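PDB 5O8P: L-lysine 6-monooxygenase involved in desferrioxamine biosynthesis from Erwinia amylovora CFBP1430, which catalyses the FAD- and NADPH-dependent N-hydroxylation of cadaverine, an early step in making the siderophore desferrioxamine. Local coordinates for the interface of chains A and B and the interface of chains A and C. Residues are numbered along the deposited sequence; one frame, centred on the assembly and turned at random. Chains: chain A/B/C, L-lysine 6-monooxygenase involved in desferrioxamine biosynthesis.

Contact 1 and contact 2 lie about 21 Å apart between their C-alpha centres, and each belongs to a different two-fold interface of an assembly of four copies. The short helix 238-241 takes part in both. In contact 1 its first turn, from chain B, packs on helix 276-290 of chain A; in contact 2 the same helix of chain A receives the end of helix 87-93 of chain C. B:Lys238 uses its backbone N in contact 1, and A:Lys238 its side-chain amine NZ in contact 2. One segment thus helps join different pairs of subunits, although the structure alone does not show the state in solution.

Contact 1: the interface of chains A and B. Residues chain A 276, 279-280, 283; chain B 236-239.
A:Asn280 turns CG beside its own backbone N (chi1 -70°), which points the amide of its side chain from helix 276-290 at the start of helix 238-241 in chain B. There the carbonyl oxygen OD1 of A:Asn280 accepts a hydrogen bond from the backbone N of B:Lys238 at 2.9 Å. The bond is close to straight, with 154° at the hydrogen. The donor sits nearly on the line of the C=O bond, at 165°. Since B:Lys238 is the first residue of its helix, the amide oxygen meets an N-H at the positive end of the helix dipole, which would probably strengthen the bond.

The aliphatic stem of B:Lys238 runs extended at about a right angle to A:Asn280, with CD of B:Lys238 3.9 Å from the amide carbon CG of A:Asn280. With CG anti to its backbone N, A:Tyr283 makes a similar crossing and brings the CG end of its ring onto CB of B:Lys238 (3.7 Å), while the hydroxyl end points away.

On the other flank of the hydrogen bond, the branch methyl CG2 of A:Ile279 touches both CB of B:Thr237 and CB of B:Leu239, each at 3.9 Å, and so spans the residues on either side of B:Lys238. Methyl CG2 of B:Thr237 reaches on to CB of A:Ser276, 3.6 Å away. Apolar contacts therefore flank the polar link on both sides. Repeated by the two-fold axis, the patch joins chains A and B in the deposited assembly and probably helps to hold the start of helix 238-241; whether the pairing persists in solution the structure alone does not show.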
# COMPACT_ATOMS: atom_id res chain seq x y z
N SER A 276 4.02 -10.47 7.21
CA SER A 276 3.88 -10.75 5.77
C SER A 276 4.75 -9.86 4.88
O SER A 276 5.28 -10.34 3.90
CB SER A 276 2.41 -10.73 5.34
OG SER A 276 1.80 -9.49 5.63
N ILE A 279 8.26 -11.57 4.88
CA ILE A 279 8.31 -12.73 3.99
C ILE A 279 8.48 -12.26 2.55
O ILE A 279 9.36 -12.73 1.84
CB ILE A 279 7.05 -13.61 4.05
CG1 ILE A 279 6.98 -14.34 5.38
CG2 ILE A 279 7.05 -14.64 2.92
CD1 ILE A 279 5.59 -14.82 5.74
N ASN A 280 7.62 -11.34 2.12
CA ASN A 280 7.70 -10.81 0.77
C ASN A 280 8.98 -10.04 0.49
O ASN A 280 9.47 -10.08 -0.63
CB ASN A 280 6.51 -9.90 0.50
CG ASN A 280 5.20 -10.65 0.40
OD1 ASN A 280 5.16 -11.89 0.29
ND2 ASN A 280 4.11 -9.90 0.41
N TYR A 283 11.57 -12.72 -0.26
CA TYR A 283 11.43 -13.23 -1.64
C TYR A 283 11.97 -12.20 -2.63
O TYR A 283 12.74 -12.56 -3.51
CB TYR A 283 9.99 -13.59 -2.01
CG TYR A 283 9.91 -14.29 -3.33
CD1 TYR A 283 10.07 -15.67 -3.41
CD2 TYR A 283 9.74 -13.57 -4.52
CE1 TYR A 283 10.03 -16.33 -4.64
CE2 TYR A 283 9.70 -14.23 -5.76
CZ TYR A 283 9.85 -15.61 -5.82
OH TYR A 283 9.83 -16.31 -7.02
N TYR B 236 -1.20 -15.24 0.41
CA TYR B 236 -0.58 -14.66 -0.78
C TYR B 236 0.90 -14.26 -0.58
O TYR B 236 1.48 -13.60 -1.45
CB TYR B 236 -1.43 -13.46 -1.22
CG TYR B 236 -1.54 -13.35 -2.71
CD1 TYR B 236 -2.03 -14.41 -3.47
CD2 TYR B 236 -1.13 -12.20 -3.36
CE1 TYR B 236 -2.12 -14.31 -4.83
CE2 TYR B 236 -1.22 -12.09 -4.71
CZ TYR B 236 -1.70 -13.15 -5.43
OH TYR B 236 -1.77 -13.04 -6.77
N THR B 237 1.50 -14.69 0.53
CA THR B 237 2.89 -14.38 0.81
C THR B 237 3.76 -15.21 -0.12
O THR B 237 3.46 -16.38 -0.37
CB THR B 237 3.24 -14.65 2.28
OG1 THR B 237 2.77 -15.95 2.65
CG2 THR B 237 2.59 -13.60 3.19
N LYS B 238 4.82 -14.60 -0.64
CA LYS B 238 5.47 -15.09 -1.86
C LYS B 238 6.22 -16.40 -1.68
O LYS B 238 6.31 -17.17 -2.64
CB LYS B 238 6.38 -14.02 -2.43
CG LYS B 238 5.60 -12.84 -2.96
CD LYS B 238 6.46 -11.61 -3.11
CE LYS B 238 5.68 -10.51 -3.76
NZ LYS B 238 6.55 -9.31 -3.91
N LEU B 239 6.74 -16.66 -0.49
CA LEU B 239 7.35 -17.96 -0.22
C LEU B 239 6.34 -19.10 -0.26
O LEU B 239 6.69 -20.18 -0.70
CB LEU B 239 8.11 -17.97 1.11
CG LEU B 239 9.50 -17.33 1.14
CD1 LEU B 239 10.10 -17.48 2.53
CD2 LEU B 239 10.45 -17.92 0.11

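Contact 2: the interface of chains A and C. Residues chain A 238, 241; chain C 92-93.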
# COMPACT_ATOMS: atom_id res chain seq x y z
N LYS A 238 -8.24 -8.01 9.63
CA LYS A 238 -8.91 -7.36 10.76
C LYS A 238 -9.99 -8.17 11.45
O LYS A 238 -10.20 -8.02 12.65
CB LYS A 238 -9.46 -6.01 10.33
CG LYS A 238 -8.36 -5.04 10.00
CD LYS A 238 -8.89 -3.76 9.42
CE LYS A 238 -7.74 -2.90 8.94
NZ LYS A 238 -8.27 -1.70 8.24
N LEU A 241 -8.00 -10.24 13.82
CA LEU A 241 -7.53 -9.40 14.95
C LEU A 241 -8.57 -9.24 16.08
O LEU A 241 -8.20 -9.06 17.25
CB LEU A 241 -7.05 -8.02 14.46
CG LEU A 241 -5.87 -7.97 13.48
CD1 LEU A 241 -5.49 -6.52 13.15
CD2 LEU A 241 -4.67 -8.76 14.02
N ILE C 92 -7.67 -1.89 15.88
CA ILE C 92 -7.83 -2.86 14.78
C ILE C 92 -8.00 -2.16 13.42
O ILE C 92 -7.43 -2.59 12.43
CB ILE C 92 -9.03 -3.79 15.04
CG1 ILE C 92 -8.75 -4.68 16.26
CG2 ILE C 92 -9.32 -4.66 13.82
CD1 ILE C 92 -9.98 -5.36 16.83
N ARG C 93 -8.78 -1.09 13.36
CA ARG C 93 -8.91 -0.31 12.13
C ARG C 93 -7.53 0.11 11.59
O ARG C 93 -7.27 -0.01 10.40
CB ARG C 93 -9.81 0.90 12.34
CG ARG C 93 -10.29 1.58 11.06
CD ARG C 93 -11.14 2.79 11.42
NE ARG C 93 -11.09 3.82 10.38
CZ ARG C 93 -11.76 3.76 9.22
NH1 ARG C 93 -12.56 2.73 8.91
NH2 ARG C 93 -11.61 4.77 8.36
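A:Lys238 lies alongside C:Ile92, the two side chains running in opposite directions, and its stem can be followed atom by atom across the end of helix 87-93. At the root, CB of A:Lys238 packs against the branch methyl CG2 of C:Ile92 at 3.7 Å. The next carbon, CG, stays near that methyl but also approaches the backbone carbonyl oxygen of C:Ile92. CD of A:Lys238 then passes that O of C:Ile92 at 3.5 Å. CE of A:Lys238 faces both carbonyl oxygens, 3.3 Å from O of C:Arg93 and 3.5 Å from O of C:Ile92.

The chain is extended beyond CG, a nearly straight run that carries the amine past C:Ile92 to C:Arg93. At the tip, NZ of A:Lys238 donates a hydrogen bond to the backbone O of C:Arg93 at 2.9 Å. The donor arrives at 134° to the C=O bond and is tilted 17° from the carbonyl plane.

The acceptor belongs to the last residue of its helix, where the negative end of the helix dipole would probably suit the lysine amine if it is protonated. The guanidinium of C:Arg93 is turned elsewhere, with NH1 6.2 Å from NZ of A:Lys238. One turn along helix 238-241, CB of A:Leu241 rests loosely on C:Ile92, 4.1 Å from its CG2. The site thus sets one flank of the short helix 238-241 of chain A against the C-terminal end of helix 87-93 of chain C.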